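Local coordinates for protein 11S globulin (PDB 5WXU) that probably serves as a seed storage protein, forms a hexamer, and carries bound auxin (indole-3-acetic acid) in the crystal, at residues V49-P54 with T374-D379; H110-A115 with Q149-I154. All coordinates share one frame; numbering follows the deposited sequence.

Interaction 1. Residues V49-P54 with T374-D379; sequences VNPLEP and TVYDGD
With CG of Y376 anti to its backbone N (chi1 -179°), the phenol swings out across the 49-54 loop, while V375, its CG1 also anti to N, presents that methyl to V49. P51 meets the phenol at about a right angle: its ring carbon CD stands over one face of the Y376 ring, 3.3 Å from CZ, a CH-pi type of packing, with CG against the hydroxyl oxygen and D379 O. That hydroxyl is already committed. Y376 OH donates a 2.6 Å hydrogen bond to D379 O, in the carbonyl plane and on a lone pair, so the tyrosine spans the corner at G378 and ties off its own turn. Further back, the N50 amide plane is turned 88° from the phenol, its ND2 3.9 Å from Y376 CD1, while OD1 holds a glycerol molecule.

At the other end a single backbone bond joins the segments. V49 N donates to V375 O over 3.1 Å with an angle of 158° at the hydrogen, the donor standing above the carbonyl plane. Beside it the two valines cross obliquely, V49 CG1 lying 3.6 Å from V375 CG1, and V49 CG2 rests against CB of Y376. V375 and Y376 form a classic beta bulge, both facing V367 on strand 361-368.

The contact fastens the loop ahead of strand 56-60, in the N-terminal cupin region, to the edge of the C-terminal one, and N50 N also bonds to E74. Its chemistry is mostly apolar: one hydrogen bond fixes the valine end, while the bond from Y376 OH to D379 O holds the tip of the ring and so probably steadies the face on which P51 packs, purely by van der Waals and CH-pi contact.

Interaction 2. Residues H110-A115 with Q149-I154; sequences HGILGA and QKVHFI
I112 and F153 sit opposite each other in a non-hydrogen-bonded antiparallel pair and lie side by side, pointing the same way. I112 places CG1 anti to its carbonyl carbon, and a second torsion of -61° folds CD1 toward the phenyl, 3.2 Å from F153 CD2, a tight approach. The other branch, CG2, runs obliquely against V151 CB. An alanine at I112 would remove CG1, CG2 and CD1 and would probably loosen the packing on both V151 and F153, as well as that on W169 of strand 168-172.

The face bearing L113 and H152 is arranged differently. I154 CG2 packs 3.9 Å from L113 CB, and its CG1 lies over the G111 backbone, where there is no side chain to meet it. The imidazole of H152 has L113 O near its plane at one edge, 3.6 Å from CD2, while K150 CG lies over one face, offset toward the rim. H152 NE2 reaches water 2 at 2.7 Å, and ND1 bonds a citrate.

Two hydrogen-bonded pairs hold the backbones at 151° between strand directions. L113 N gives H152 O the shortest of the four backbone bonds, 2.7 Å, and H152 N returns one to L113 O, both in the carbonyl planes; G111 and I154 exchange another two, with donors above those planes. Past L113 the strands are bridged by water: water 1 accepts from A115 N and donates to K150 O, and water 3 donates to A115 O and Q149 OE1, which also accepts from F117 N.

These are adjacent antiparallel strands of the N-terminal cupin beta-barrel, where strand 110-115 runs between 146-155 and 168-172. Direct backbone bonds and hydrocarbon close one end, whereas at A115, which makes no direct backbone bond to 149-154, water supplies the link.

From the N terminus, the chain passes through 49-54 just ahead of strand 56-60, builds the first strands of the N-terminal cupin and reaches strand 110-115. Interaction 2 closes there with 149-154, after a short excursion of 33 residues that contains strand 124-126. The chain then completes the first cupin region and enters the second, and at 374-379 it comes back to 49-54, so that interaction 1 closes a loop of 319 residues with the shorter one wholly within it. The two do not touch: their centres lie 35 Å apart, on opposite sides of the chain's centre. Interaction 2 joins neighbouring strands of one cupin sheet, whereas interaction 1 links the two cupin regions.

Interaction 1. Residues V49-P54 with T374-D379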
loop_
_atom_site.group_PDB
_atom_site.type_symbol
_atom_site.label_atom_id
_atom_site.label_comp_id
_atom_site.label_asym_id
_atom_site.label_seq_id
_atom_site.Cartn_x
_atom_site.Cartn_y
_atom_site.Cartn_z
ATOM N N VAL B 49 18.412 -32.650 11.954
ATOM C CA VAL B 49 18.027 -32.504 10.573
ATOM C C VAL B 49 19.060 -33.305 9.766
ATOM O O VAL B 49 20.120 -33.649 10.284
ATOM C CB VAL B 49 17.862 -31.012 10.180
ATOM C CG1 VAL B 49 17.010 -30.289 11.222
ATOM C CG2 VAL B 49 19.182 -30.326 10.005
ATOM N N ASN B 50 18.697 -33.751 8.589
ATOM C CA ASN B 50 19.591 -34.562 7.775
ATOM C C ASN B 50 19.327 -34.128 6.372
ATOM O O ASN B 50 18.209 -33.792 6.061
ATOM C CB ASN B 50 19.284 -36.087 7.882
ATOM C CG ASN B 50 19.414 -36.614 9.296
ATOM O OD1 ASN B 50 18.412 -36.916 9.951
ATOM N ND2 ASN B 50 20.641 -36.701 9.793
ATOM N N PRO B 51 20.329 -34.187 5.512
ATOM C CA PRO B 51 20.078 -34.139 4.077
ATOM C C PRO B 51 19.203 -35.313 3.718
ATOM O O PRO B 51 19.272 -36.407 4.377
ATOM C CB PRO B 51 21.484 -34.279 3.447
ATOM C CG PRO B 51 22.451 -34.091 4.548
ATOM C CD PRO B 51 21.758 -34.450 5.801
ATOM N N LEU B 52 18.322 -35.088 2.748
ATOM C CA LEU B 52 17.256 -36.038 2.447
ATOM C C LEU B 52 17.324 -36.344 0.984
ATOM O O LEU B 52 17.637 -35.459 0.174
ATOM C CB LEU B 52 15.842 -35.417 2.725
ATOM C CG LEU B 52 15.582 -34.927 4.132
ATOM C CD1 LEU B 52 14.180 -34.365 4.274
ATOM C CD2 LEU B 52 15.780 -36.133 5.049
ATOM N N GLU B 53 16.953 -37.573 0.610
ATOM C CA GLU B 53 16.789 -37.963 -0.784
ATOM C C GLU B 53 15.334 -38.320 -1.035
ATOM O O GLU B 53 14.618 -38.547 -0.074
ATOM C CB GLU B 53 17.789 -39.093 -1.100
ATOM C CG GLU B 53 19.127 -38.496 -1.490
ATOM C CD GLU B 53 20.193 -39.491 -1.759
ATOM O OE1 GLU B 53 20.058 -40.656 -1.280
ATOM O OE2 GLU B 53 21.161 -39.091 -2.467
ATOM N N PRO B 54 14.898 -38.338 -2.311
ATOM C CA PRO B 54 13.541 -38.685 -2.597
ATOM C C PRO B 54 13.171 -40.094 -2.106
ATOM O O PRO B 54 14.057 -40.937 -1.913
ATOM C CB PRO B 54 13.448 -38.614 -4.102
ATOM C CG PRO B 54 14.625 -37.862 -4.576
ATOM C CD PRO B 54 15.639 -37.881 -3.497
ATOM N N THR B 374 24.738 -30.478 18.625
ATOM C CA THR B 374 24.513 -30.200 17.225
ATOM C C THR B 374 23.315 -30.932 16.576
ATOM O O THR B 374 23.028 -32.119 16.825
ATOM C CB THR B 374 25.787 -30.422 16.390
ATOM O OG1 THR B 374 25.620 -29.836 15.096
ATOM C CG2 THR B 374 26.128 -31.819 16.179
ATOM N N VAL B 375 22.653 -30.211 15.685
ATOM C CA VAL B 375 21.480 -30.687 15.045
ATOM C C VAL B 375 21.865 -31.488 13.796
ATOM O O VAL B 375 21.179 -32.428 13.415
ATOM C CB VAL B 375 20.585 -29.442 14.752
ATOM C CG1 VAL B 375 19.611 -29.702 13.648
ATOM C CG2 VAL B 375 19.899 -29.038 16.032
ATOM N N TYR B 376 22.962 -31.102 13.148
ATOM C CA TYR B 376 23.542 -31.868 12.040
ATOM C C TYR B 376 24.984 -31.427 11.913
ATOM O O TYR B 376 25.302 -30.226 12.003
ATOM C CB TYR B 376 22.818 -31.673 10.689
ATOM C CG TYR B 376 23.392 -32.482 9.569
ATOM C CD1 TYR B 376 23.255 -33.876 9.562
ATOM C CD2 TYR B 376 24.199 -31.926 8.569
ATOM C CE1 TYR B 376 23.783 -34.652 8.550
ATOM C CE2 TYR B 376 24.715 -32.711 7.524
ATOM C CZ TYR B 376 24.554 -34.099 7.550
ATOM O OH TYR B 376 25.082 -34.918 6.534
ATOM N N ASP B 377 25.878 -32.383 11.678
ATOM C CA ASP B 377 27.252 -32.003 11.318
ATOM C C ASP B 377 27.755 -33.101 10.412
ATOM O O ASP B 377 28.086 -34.178 10.929
ATOM C CB ASP B 377 28.185 -31.855 12.537
ATOM C CG ASP B 377 29.620 -31.310 12.162
ATOM O OD1 ASP B 377 29.898 -30.971 10.990
ATOM O OD2 ASP B 377 30.456 -31.099 13.071
ATOM N N GLY B 378 27.772 -32.846 9.106
ATOM C CA GLY B 378 28.158 -33.841 8.101
ATOM C C GLY B 378 28.151 -33.352 6.680
ATOM O O GLY B 378 28.008 -32.151 6.415
ATOM N N ASP B 379 28.326 -34.279 5.747
ATOM C CA ASP B 379 28.366 -33.964 4.343
ATOM C C ASP B 379 27.035 -33.585 3.753
ATOM O O ASP B 379 25.971 -34.010 4.264
ATOM C CB ASP B 379 28.882 -35.156 3.542
ATOM C CG ASP B 379 30.325 -35.536 3.924
ATOM O OD1 ASP B 379 31.125 -34.629 4.294
ATOM O OD2 ASP B 379 30.642 -36.745 3.804
#

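Interaction 2. Residues H110-A115 with Q149-I154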
loop_
_atom_site.group_PDB
_atom_site.type_symbol
_atom_site.label_atom_id
_atom_site.label_comp_id
_atom_site.label_asym_id
_atom_site.label_seq_id
_atom_site.Cartn_x
_atom_site.Cartn_y
_atom_site.Cartn_z
ATOM N N HIS B 110 16.620 -27.586 -21.156
ATOM C CA HIS B 110 15.898 -26.406 -21.662
ATOM C C HIS B 110 14.637 -26.836 -22.356
ATOM O O HIS B 110 14.484 -27.965 -22.868
ATOM C CB HIS B 110 16.767 -25.484 -22.535
ATOM C CG HIS B 110 17.065 -26.020 -23.883
ATOM N ND1 HIS B 110 18.188 -26.778 -24.158
ATOM C CD2 HIS B 110 16.416 -25.857 -25.056
ATOM C CE1 HIS B 110 18.172 -27.112 -25.445
ATOM N NE2 HIS B 110 17.117 -26.554 -26.016
ATOM N N GLY B 111 13.632 -25.968 -22.288
ATOM C CA GLY B 111 12.362 -26.331 -22.850
ATOM C C GLY B 111 11.356 -25.208 -22.863
ATOM O O GLY B 111 11.739 -24.088 -22.862
ATOM N N ILE B 112 10.085 -25.552 -22.835
ATOM C CA ILE B 112 8.997 -24.539 -22.940
ATOM C C ILE B 112 8.103 -24.750 -21.723
ATOM O O ILE B 112 7.845 -25.919 -21.263
ATOM C CB ILE B 112 8.076 -24.809 -24.153
ATOM C CG1 ILE B 112 8.865 -25.050 -25.462
ATOM C CG2 ILE B 112 7.081 -23.706 -24.311
ATOM C CD1 ILE B 112 9.689 -23.893 -25.838
ATOM N N LEU B 113 7.677 -23.662 -21.122
ATOM C CA LEU B 113 6.732 -23.772 -19.998
ATOM C C LEU B 113 5.557 -22.935 -20.348
ATOM O O LEU B 113 5.711 -21.805 -20.777
ATOM C CB LEU B 113 7.388 -23.290 -18.706
ATOM C CG LEU B 113 6.457 -23.229 -17.509
ATOM C CD1 LEU B 113 6.977 -23.952 -16.294
ATOM C CD2 LEU B 113 6.208 -21.804 -17.145
ATOM N N GLY B 114 4.377 -23.469 -20.128
ATOM C CA GLY B 114 3.152 -22.689 -20.266
ATOM C C GLY B 114 2.578 -22.411 -18.908
ATOM O O GLY B 114 2.692 -23.229 -17.968
ATOM N N ALA B 115 1.957 -21.228 -18.783
ATOM C CA ALA B 115 1.269 -20.861 -17.569
ATOM C C ALA B 115 0.051 -20.065 -18.003
ATOM O O ALA B 115 0.168 -19.165 -18.849
ATOM C CB ALA B 115 2.190 -20.027 -16.713
ATOM N N GLN B 149 -1.913 -18.568 -25.078
ATOM C CA GLN B 149 -1.187 -17.568 -24.296
ATOM C C GLN B 149 0.317 -17.711 -24.506
ATOM O O GLN B 149 0.804 -18.783 -24.912
ATOM C CB GLN B 149 -1.588 -17.649 -22.822
ATOM C CG GLN B 149 -3.013 -17.117 -22.583
ATOM C CD GLN B 149 -3.446 -17.124 -21.132
ATOM O OE1 GLN B 149 -2.669 -17.389 -20.246
ATOM N NE2 GLN B 149 -4.692 -16.763 -20.894
ATOM N N LYS B 150 1.043 -16.676 -24.085
ATOM C CA LYS B 150 2.486 -16.673 -24.153
ATOM C C LYS B 150 3.070 -17.896 -23.519
ATOM O O LYS B 150 2.662 -18.315 -22.432
ATOM C CB LYS B 150 3.114 -15.478 -23.440
ATOM C CG LYS B 150 4.589 -15.756 -23.143
ATOM C CD LYS B 150 5.297 -14.607 -22.501
ATOM C CE LYS B 150 6.818 -14.753 -22.488
ATOM N NZ LYS B 150 7.601 -15.304 -23.644
ATOM N N VAL B 151 4.098 -18.415 -24.173
ATOM C CA VAL B 151 4.860 -19.503 -23.642
ATOM C C VAL B 151 6.224 -18.964 -23.242
ATOM O O VAL B 151 6.632 -17.890 -23.722
ATOM C CB VAL B 151 4.843 -20.717 -24.603
ATOM C CG1 VAL B 151 3.370 -21.209 -24.681
ATOM C CG2 VAL B 151 5.409 -20.408 -25.993
ATOM N N HIS B 152 6.852 -19.664 -22.320
ATOM C CA HIS B 152 8.107 -19.247 -21.720
ATOM C C HIS B 152 9.187 -20.228 -22.078
ATOM O O HIS B 152 8.964 -21.412 -21.994
ATOM C CB HIS B 152 7.955 -19.129 -20.271
ATOM C CG HIS B 152 6.887 -18.172 -19.844
ATOM N ND1 HIS B 152 7.144 -16.861 -19.538
ATOM C CD2 HIS B 152 5.547 -18.340 -19.690
ATOM C CE1 HIS B 152 6.006 -16.261 -19.196
ATOM N NE2 HIS B 152 5.026 -17.124 -19.323
ATOM N N PHE B 153 10.372 -19.709 -22.419
ATOM C CA PHE B 153 11.449 -20.573 -22.828
ATOM C C PHE B 153 12.346 -20.667 -21.629
ATOM O O PHE B 153 12.994 -19.692 -21.225
ATOM C CB PHE B 153 12.109 -20.010 -24.077
ATOM C CG PHE B 153 11.154 -19.892 -25.202
ATOM C CD1 PHE B 153 10.315 -18.784 -25.309
ATOM C CD2 PHE B 153 10.981 -20.935 -26.074
ATOM C CE1 PHE B 153 9.379 -18.696 -26.316
ATOM C CE2 PHE B 153 10.043 -20.855 -27.094
ATOM C CZ PHE B 153 9.246 -19.745 -27.215
ATOM N N ILE B 154 12.411 -21.847 -21.064
ATOM C CA ILE B 154 13.118 -22.086 -19.808
ATOM C C ILE B 154 14.436 -22.818 -20.062
ATOM O O ILE B 154 14.599 -23.557 -21.063
ATOM C CB ILE B 154 12.248 -22.791 -18.748
ATOM C CG1 ILE B 154 11.852 -24.204 -19.220
ATOM C CG2 ILE B 154 11.065 -21.899 -18.381
ATOM C CD1 ILE B 154 11.224 -25.106 -18.196
HETATM O O HOH W 1 1.097 -20.042 -21.253
HETATM O O HOH W 2 2.378 -16.598 -19.303
HETATM O O HOH W 3 0.058 -16.490 -19.783
#